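Local coordinates for protein plantazolicin methyltransferase BamL (Bacillus amyloliquefaciens subsp. plantarum, PDB 5DLY) that probably transfers methyl groups from S-adenosylmethionine to the amino end of the antibiotic plantazolicin, and binds S-adenosyl-L-homocysteine together with a desmethyl substrate analog, at residues A[42-47]-A[236-241]; A[48-52]-A[125-129]. All coordinates share one frame; numbering follows the deposited sequence.

Interaction 1. Residues A[42-47]-A[236-241]; sequences SISIET and NLQDAL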
ATOM      1  N   SER A  42       1.223   9.013   6.064  1.00 14.10           N
ATOM      2  CA  SER A  42       0.862   8.949   7.477  1.00 13.91           C
ATOM      3  C   SER A  42      -0.611   8.619   7.673  1.00 12.82           C
ATOM      4  O   SER A  42      -0.971   7.958   8.644  1.00 13.09           O
ATOM      5  CB  SER A  42       1.208  10.239   8.226  1.00 14.71           C
ATOM      6  OG  SER A  42       0.460  11.339   7.742  1.00 16.29           O
ATOM      7  N   ILE A  43      -1.465   9.101   6.772  1.00 12.43           N
ATOM      8  CA  ILE A  43      -2.887   8.770   6.857  1.00 11.30           C
ATOM      9  C   ILE A  43      -3.140   7.274   6.653  1.00 10.65           C
ATOM     10  O   ILE A  43      -3.859   6.642   7.435  1.00 10.29           O
ATOM     11  CB  ILE A  43      -3.727   9.649   5.924  1.00 11.72           C
ATOM     12  CG1 ILE A  43      -3.656  11.086   6.424  1.00 12.29           C
ATOM     13  CG2 ILE A  43      -5.172   9.164   5.851  1.00 11.37           C
ATOM     14  CD1 ILE A  43      -4.093  12.102   5.399  1.00 12.97           C
ATOM     15  N   SER A  44      -2.513   6.695   5.633  1.00  9.80           N
ATOM     16  CA  SER A  44      -2.638   5.262   5.408  1.00  9.88           C
ATOM     17  C   SER A  44      -2.088   4.430   6.561  1.00  9.53           C
ATOM     18  O   SER A  44      -2.711   3.444   6.950  1.00  9.61           O
ATOM     19  CB  SER A  44      -1.965   4.869   4.104  1.00  9.51           C
ATOM     20  OG  SER A  44      -2.614   5.497   3.018  1.00  9.97           O
ATOM     21  N   ILE A  45      -0.938   4.839   7.104  1.00  9.67           N
ATOM     22  CA  ILE A  45      -0.331   4.126   8.237  1.00  9.83           C
ATOM     23  C   ILE A  45      -1.229   4.207   9.477  1.00 10.28           C
ATOM     24  O   ILE A  45      -1.526   3.189  10.106  1.00 10.66           O
ATOM     25  CB  ILE A  45       1.083   4.659   8.568  1.00  9.85           C
ATOM     26  CG1 ILE A  45       2.050   4.405   7.398  1.00  9.61           C
ATOM     27  CG2 ILE A  45       1.587   4.047   9.875  1.00  9.90           C
ATOM     28  CD1 ILE A  45       3.334   5.222   7.464  1.00  9.60           C
ATOM     29  N   GLU A  46      -1.684   5.414   9.813  1.00 10.78           N
ATOM     30  CA  GLU A  46      -2.533   5.555  10.993  1.00 11.50           C
ATOM     31  C   GLU A  46      -3.877   4.851  10.824  1.00 11.24           C
ATOM     32  O   GLU A  46      -4.502   4.447  11.812  1.00 11.62           O
ATOM     33  CB  GLU A  46      -2.719   7.027  11.388  1.00 12.21           C
ATOM     34  CG  GLU A  46      -1.436   7.738  11.824  1.00 13.88           C
ATOM     35  CD  GLU A  46      -0.745   7.116  13.037  1.00 14.77           C
ATOM     36  OE1 GLU A  46      -1.374   6.349  13.788  1.00 15.50           O
ATOM     37  OE2 GLU A  46       0.455   7.397  13.243  1.00 16.46           O
ATOM     38  N   THR A  47      -4.309   4.675   9.573  1.00 10.54           N
ATOM     39  CA  THR A  47      -5.537   3.947   9.290  1.00 10.46           C
ATOM     40  C   THR A  47      -5.336   2.492   9.682  1.00 10.50           C
ATOM     41  O   THR A  47      -6.166   1.944  10.397  1.00 11.08           O
ATOM     42  CB  THR A  47      -5.970   4.088   7.820  1.00 10.04           C
ATOM     43  OG1 THR A  47      -6.294   5.454   7.555  1.00 10.17           O
ATOM     44  CG2 THR A  47      -7.203   3.233   7.508  1.00 10.39           C
ATOM     45  N   ASN A 236      -4.573   9.372  17.075  1.00 17.77           N
ATOM     46  CA  ASN A 236      -3.401   9.358  16.205  1.00 17.41           C
ATOM     47  C   ASN A 236      -3.788   9.561  14.743  1.00 16.43           C
ATOM     48  O   ASN A 236      -3.089  10.252  14.003  1.00 16.34           O
ATOM     49  CB  ASN A 236      -2.593   8.065  16.375  1.00 17.97           C
ATOM     50  CG  ASN A 236      -2.057   7.887  17.784  1.00 19.63           C
ATOM     51  OD1 ASN A 236      -2.321   6.874  18.434  1.00 21.93           O
ATOM     52  ND2 ASN A 236      -1.290   8.859  18.255  1.00 20.34           N
ATOM     53  N   LEU A 237      -4.905   8.958  14.338  1.00 15.78           N
ATOM     54  CA  LEU A 237      -5.436   9.134  12.988  1.00 14.78           C
ATOM     55  C   LEU A 237      -5.948  10.560  12.797  1.00 15.54           C
ATOM     56  O   LEU A 237      -5.720  11.174  11.757  1.00 14.91           O
ATOM     57  CB  LEU A 237      -6.535   8.105  12.694  1.00 14.40           C
ATOM     58  CG  LEU A 237      -7.271   8.209  11.351  1.00 13.89           C
ATOM     59  CD1 LEU A 237      -6.298   8.185  10.174  1.00 13.95           C
ATOM     60  CD2 LEU A 237      -8.306   7.105  11.200  1.00 14.28           C
ATOM     61  N   GLN A 238      -6.631  11.078  13.810  1.00 16.32           N
ATOM     62  CA  GLN A 238      -7.060  12.477  13.810  1.00 17.47           C
ATOM     63  C   GLN A 238      -5.875  13.424  13.616  1.00 17.99           C
ATOM     64  O   GLN A 238      -5.931  14.324  12.775  1.00 17.64           O
ATOM     65  CB  GLN A 238      -7.770  12.827  15.116  1.00 18.10           C
ATOM     66  CG  GLN A 238      -9.094  12.122  15.334  1.00 18.83           C
ATOM     67  CD  GLN A 238      -9.648  12.372  16.725  1.00 19.89           C
ATOM     68  OE1 GLN A 238      -9.083  13.144  17.505  1.00 21.20           O
ATOM     69  NE2 GLN A 238     -10.748  11.714  17.044  1.00 20.01           N
ATOM     70  N   ASP A 239      -4.809  13.217  14.391  1.00 18.96           N
ATOM     71  CA  ASP A 239      -3.608  14.054  14.317  1.00 20.11           C
ATOM     72  C   ASP A 239      -2.970  14.043  12.922  1.00 19.35           C
ATOM     73  O   ASP A 239      -2.522  15.081  12.436  1.00 19.66           O
ATOM     74  CB  ASP A 239      -2.584  13.635  15.382  1.00 21.83           C
ATOM     75  CG  ASP A 239      -3.008  14.020  16.798  1.00 23.95           C
ATOM     76  OD1 ASP A 239      -3.961  14.818  16.964  1.00 25.57           O
ATOM     77  OD2 ASP A 239      -2.379  13.514  17.756  1.00 26.17           O
ATOM     78  N   ALA A 240      -2.945  12.872  12.284  1.00 18.02           N
ATOM     79  CA  ALA A 240      -2.391  12.727  10.936  1.00 17.24           C
ATOM     80  C   ALA A 240      -3.214  13.496   9.907  1.00 16.57           C
ATOM     81  O   ALA A 240      -2.669  14.035   8.938  1.00 16.22           O
ATOM     82  CB  ALA A 240      -2.296  11.257  10.544  1.00 17.03           C
ATOM     83  N   LEU A 241      -4.523  13.557  10.130  1.00 16.23           N
ATOM     84  CA  LEU A 241      -5.420  14.249   9.206  1.00 16.50           C
ATOM     85  C   LEU A 241      -5.334  15.767   9.392  1.00 17.35           C
ATOM     86  O   LEU A 241      -5.629  16.538   8.472  1.00 16.91           O
ATOM     87  CB  LEU A 241      -6.862  13.745   9.369  1.00 15.83           C
ATOM     88  CG  LEU A 241      -7.161  12.343   8.816  1.00 15.49           C
ATOM     89  CD1 LEU A 241      -8.330  11.685   9.533  1.00 15.46           C
ATOM     90  CD2 LEU A 241      -7.408  12.367   7.313  1.00 15.72           C
TER
HETATM   91  O   HOH W   1       0.127  13.771   8.756  1.00 27.34           O

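Interaction 2. Residues A[48-52]-A[125-129]; sequences FLSFY and DIIFI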
ATOM      1  N   PHE A  48      -4.227   1.871   9.269  1.00 10.49           N
ATOM      2  CA  PHE A  48      -4.056   0.471   9.654  1.00 10.89           C
ATOM      3  C   PHE A  48      -3.778   0.285  11.144  1.00 11.05           C
ATOM      4  O   PHE A  48      -4.213  -0.700  11.729  1.00 11.49           O
ATOM      5  CB  PHE A  48      -3.133  -0.348   8.720  1.00 10.60           C
ATOM      6  CG  PHE A  48      -1.649  -0.053   8.838  1.00 10.76           C
ATOM      7  CD1 PHE A  48      -0.932  -0.347  10.000  1.00 10.86           C
ATOM      8  CD2 PHE A  48      -0.950   0.412   7.729  1.00 10.52           C
ATOM      9  CE1 PHE A  48       0.444  -0.122  10.060  1.00 10.37           C
ATOM     10  CE2 PHE A  48       0.422   0.631   7.780  1.00 10.61           C
ATOM     11  CZ  PHE A  48       1.116   0.372   8.951  1.00 10.56           C
ATOM     12  N   LEU A  49      -3.086   1.247  11.757  1.00 11.25           N
ATOM     13  CA  LEU A  49      -2.862   1.196  13.207  1.00 11.82           C
ATOM     14  C   LEU A  49      -4.155   1.352  13.989  1.00 12.37           C
ATOM     15  O   LEU A  49      -4.377   0.644  14.982  1.00 13.27           O
ATOM     16  CB  LEU A  49      -1.828   2.227  13.634  1.00 11.31           C
ATOM     17  CG  LEU A  49      -0.418   1.963  13.111  1.00 11.42           C
ATOM     18  CD1 LEU A  49       0.476   3.138  13.450  1.00 11.40           C
ATOM     19  CD2 LEU A  49       0.155   0.663  13.659  1.00 11.22           C
ATOM     20  N   SER A  50      -5.017   2.260  13.544  1.00 12.74           N
ATOM     21  CA  SER A  50      -6.299   2.445  14.209  1.00 13.45           C
ATOM     22  C   SER A  50      -7.171   1.208  14.041  1.00 13.77           C
ATOM     23  O   SER A  50      -7.821   0.777  14.992  1.00 13.67           O
ATOM     24  CB  SER A  50      -7.017   3.682  13.682  1.00 13.96           C
ATOM     25  OG  SER A  50      -8.297   3.796  14.289  1.00 14.81           O
ATOM     26  N   PHE A  51      -7.164   0.632  12.837  1.00 13.43           N
ATOM     27  CA  PHE A  51      -7.918  -0.583  12.564  1.00 13.94           C
ATOM     28  C   PHE A  51      -7.470  -1.710  13.484  1.00 14.02           C
ATOM     29  O   PHE A  51      -8.305  -2.379  14.101  1.00 14.29           O
ATOM     30  CB  PHE A  51      -7.776  -1.016  11.095  1.00 14.60           C
ATOM     31  CG  PHE A  51      -8.511  -2.287  10.768  1.00 15.18           C
ATOM     32  CD1 PHE A  51      -7.883  -3.534  10.908  1.00 15.10           C
ATOM     33  CD2 PHE A  51      -9.830  -2.251  10.313  1.00 15.51           C
ATOM     34  CE1 PHE A  51      -8.564  -4.711  10.608  1.00 15.66           C
ATOM     35  CE2 PHE A  51     -10.513  -3.432  10.011  1.00 15.97           C
ATOM     36  CZ  PHE A  51      -9.878  -4.657  10.162  1.00 15.90           C
ATOM     37  N   TYR A  52      -6.153  -1.893  13.591  1.00 14.47           N
ATOM     38  CA  TYR A  52      -5.595  -3.014  14.344  1.00 14.63           C
ATOM     39  C   TYR A  52      -5.977  -2.946  15.828  1.00 16.01           C
ATOM     40  O   TYR A  52      -6.453  -3.939  16.403  1.00 16.31           O
ATOM     41  CB  TYR A  52      -4.067  -3.137  14.139  1.00 14.31           C
ATOM     42  CG  TYR A  52      -3.556  -4.497  14.557  1.00 14.03           C
ATOM     43  CD1 TYR A  52      -3.244  -4.761  15.895  1.00 13.97           C
ATOM     44  CD2 TYR A  52      -3.432  -5.534  13.632  1.00 13.68           C
ATOM     45  CE1 TYR A  52      -2.815  -6.015  16.297  1.00 13.68           C
ATOM     46  CE2 TYR A  52      -2.991  -6.792  14.026  1.00 13.59           C
ATOM     47  CZ  TYR A  52      -2.695  -7.024  15.358  1.00 13.58           C
ATOM     48  OH  TYR A  52      -2.272  -8.273  15.759  1.00 14.08           O
ATOM     49  N   ASP A 125       1.658  -9.341  11.851  1.00 11.16           N
ATOM     50  CA  ASP A 125       0.392  -8.772  12.297  1.00 11.29           C
ATOM     51  C   ASP A 125      -0.195  -7.820  11.251  1.00 10.78           C
ATOM     52  O   ASP A 125      -1.411  -7.773  11.062  1.00 10.77           O
ATOM     53  CB  ASP A 125       0.560  -8.045  13.638  1.00 11.56           C
ATOM     54  CG  ASP A 125       0.656  -8.995  14.829  1.00 12.17           C
ATOM     55  OD1 ASP A 125       0.350 -10.203  14.697  1.00 12.17           O
ATOM     56  OD2 ASP A 125       1.045  -8.512  15.914  1.00 12.39           O
ATOM     57  N   ILE A 126       0.676  -7.064  10.584  1.00 10.53           N
ATOM     58  CA  ILE A 126       0.268  -6.162   9.509  1.00 10.28           C
ATOM     59  C   ILE A 126       1.199  -6.328   8.326  1.00  9.75           C
ATOM     60  O   ILE A 126       2.417  -6.322   8.483  1.00  9.38           O
ATOM     61  CB  ILE A 126       0.285  -4.684   9.964  1.00 10.90           C
ATOM     62  CG1 ILE A 126      -0.606  -4.507  11.207  1.00 12.17           C
ATOM     63  CG2 ILE A 126      -0.126  -3.758   8.819  1.00 11.26           C
ATOM     64  CD1 ILE A 126      -0.576  -3.122  11.810  1.00 13.37           C
ATOM     65  N   ILE A 127       0.602  -6.482   7.151  1.00  8.89           N
ATOM     66  CA  ILE A 127       1.322  -6.449   5.891  1.00  8.59           C
ATOM     67  C   ILE A 127       0.761  -5.266   5.104  1.00  8.56           C
ATOM     68  O   ILE A 127      -0.445  -5.163   4.907  1.00  8.53           O
ATOM     69  CB  ILE A 127       1.189  -7.789   5.125  1.00  8.65           C
ATOM     70  CG1 ILE A 127       1.693  -8.951   5.994  1.00  8.68           C
ATOM     71  CG2 ILE A 127       1.929  -7.712   3.794  1.00  8.50           C
ATOM     72  CD1 ILE A 127       1.476 -10.333   5.402  1.00  8.51           C
ATOM     73  N   PHE A 128       1.639  -4.355   4.693  1.00  8.07           N
ATOM     74  CA  PHE A 128       1.232  -3.093   4.072  1.00  7.89           C
ATOM     75  C   PHE A 128       1.695  -3.070   2.622  1.00  7.65           C
ATOM     76  O   PHE A 128       2.859  -3.354   2.325  1.00  7.77           O
ATOM     77  CB  PHE A 128       1.916  -1.963   4.849  1.00  7.91           C
ATOM     78  CG  PHE A 128       1.409  -0.562   4.560  1.00  7.78           C
ATOM     79  CD1 PHE A 128       0.073  -0.285   4.279  1.00  8.09           C
ATOM     80  CD2 PHE A 128       2.304   0.511   4.649  1.00  7.87           C
ATOM     81  CE1 PHE A 128      -0.357   1.023   4.085  1.00  8.17           C
ATOM     82  CE2 PHE A 128       1.882   1.808   4.453  1.00  8.08           C
ATOM     83  CZ  PHE A 128       0.548   2.067   4.170  1.00  8.12           C
ATOM     84  N   ILE A 129       0.776  -2.769   1.708  1.00  7.31           N
ATOM     85  CA  ILE A 129       1.125  -2.655   0.290  1.00  7.38           C
ATOM     86  C   ILE A 129       0.618  -1.299  -0.182  1.00  7.45           C
ATOM     87  O   ILE A 129      -0.529  -1.160  -0.634  1.00  7.54           O
ATOM     88  CB  ILE A 129       0.499  -3.778  -0.573  1.00  7.31           C
ATOM     89  CG1 ILE A 129       0.695  -5.168   0.066  1.00  7.46           C
ATOM     90  CG2 ILE A 129       1.094  -3.736  -1.967  1.00  7.41           C
ATOM     91  CD1 ILE A 129       0.076  -6.300  -0.743  1.00  7.91           C
TER

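Interaction 1. Residues A[42-47]-A[236-241]
E46 and A240 meet where two nearly antiparallel helices lie side by side. CG of E46 rests 3.8 Å from CB of A240. One turn back along helix 23-56, S42 also faces this methyl, so A240 CB fits between the two side chains. E46 CB packs 3.8 Å from L237 CA, one turn before A240 on the same helix. The E46 chain bends at chi2 (-60°), which brings the carboxylate beside N236. E46 OE1 comes 3.3 Å from N236 CB, a packing contact and not a hydrogen bond. The other carboxylate oxygen, OE2, is hydrogen-bonded to Y76 OH of helix 72-80, which fixes the group from outside.

The aliphatic side of the contact is made by I43 and L241. Their side chains cross at about a right angle, with I43 CD1 3.8 Å from L241 CD2. L237 CD1 reaches T47 OG1. T47 OG1 donates to I43 O at 2.7 Å, from above the carbonyl plane. T47 N reaches the same oxygen from the opposite face, so two donors grip it.

The polar link between the helices is a water. The water lies 2.7 Å from S42 OG and donates to A240 O.

Further out, L237 and L241 also touch M232 of helix 226-232. The axes approach to 8.9 Å at 171°. This is antiparallel helix-helix packing, with the small A240 at the interface. It joins the long helix 23-56 to the short helix 235-241, away from the cofactor site.

Interaction 2. Residues A[48-52]-A[125-129]
F48 and F128 form an edge-to-face aromatic pair. The edge of F48 enters with CE2 over the centre of the F128 ring. The centroids are 4.7 Å apart and the planes stand at 66°. F48 has CG between its backbone N and carbonyl carbon (chi1 74°), and the ring extends toward the strand.

A CH-pi contact uses one face of the same F48 ring. I126 CG2 sits 3.9 Å from the centroid, 19° off the ring normal.

Apolar packing adds the other branch of I126. I126 CD1 lies 3.3 Å from F48 CD1, a tight contact, and packs more loosely on L49 CD2. I126 CG1 lies 3.9 Å from Y52 CD2.

The polar ends of Y52 and D125 touch without bonding to each other. Y52 OH is 3.2 Å from D125 CG, but the angles to the carboxylate oxygens are poor. Y52 OH is hydrogen-bonded with Q153 O instead. The carboxylate is held by S151 OG, Y61 N and a salt bridge to R58.

The arrangement is a helix packed on a central parallel strand of the sheet, as in the Rossmann-like methyltransferase fold.

In the fold
Both interactions use helix 23-56, and their centres lie 12 Å apart. Residues 42-47 and 48-52 follow each other directly on it. Strand 124-130 follows after three other strands and two helices, and helix 235-241 much later, so interaction 2 falls within the span bridged by interaction 1. The two also touch: S44 CB is 3.8 Å from F128 CZ, and I45 packs on the same ring. The long helix is thus sandwiched between the central seven-stranded sheet and the later helix 235-241. Interaction 2 is the more buried. Its F128 side chain is about 6 Å from the bound S-adenosyl-L-homocysteine, whereas interaction 1 is more peripheral.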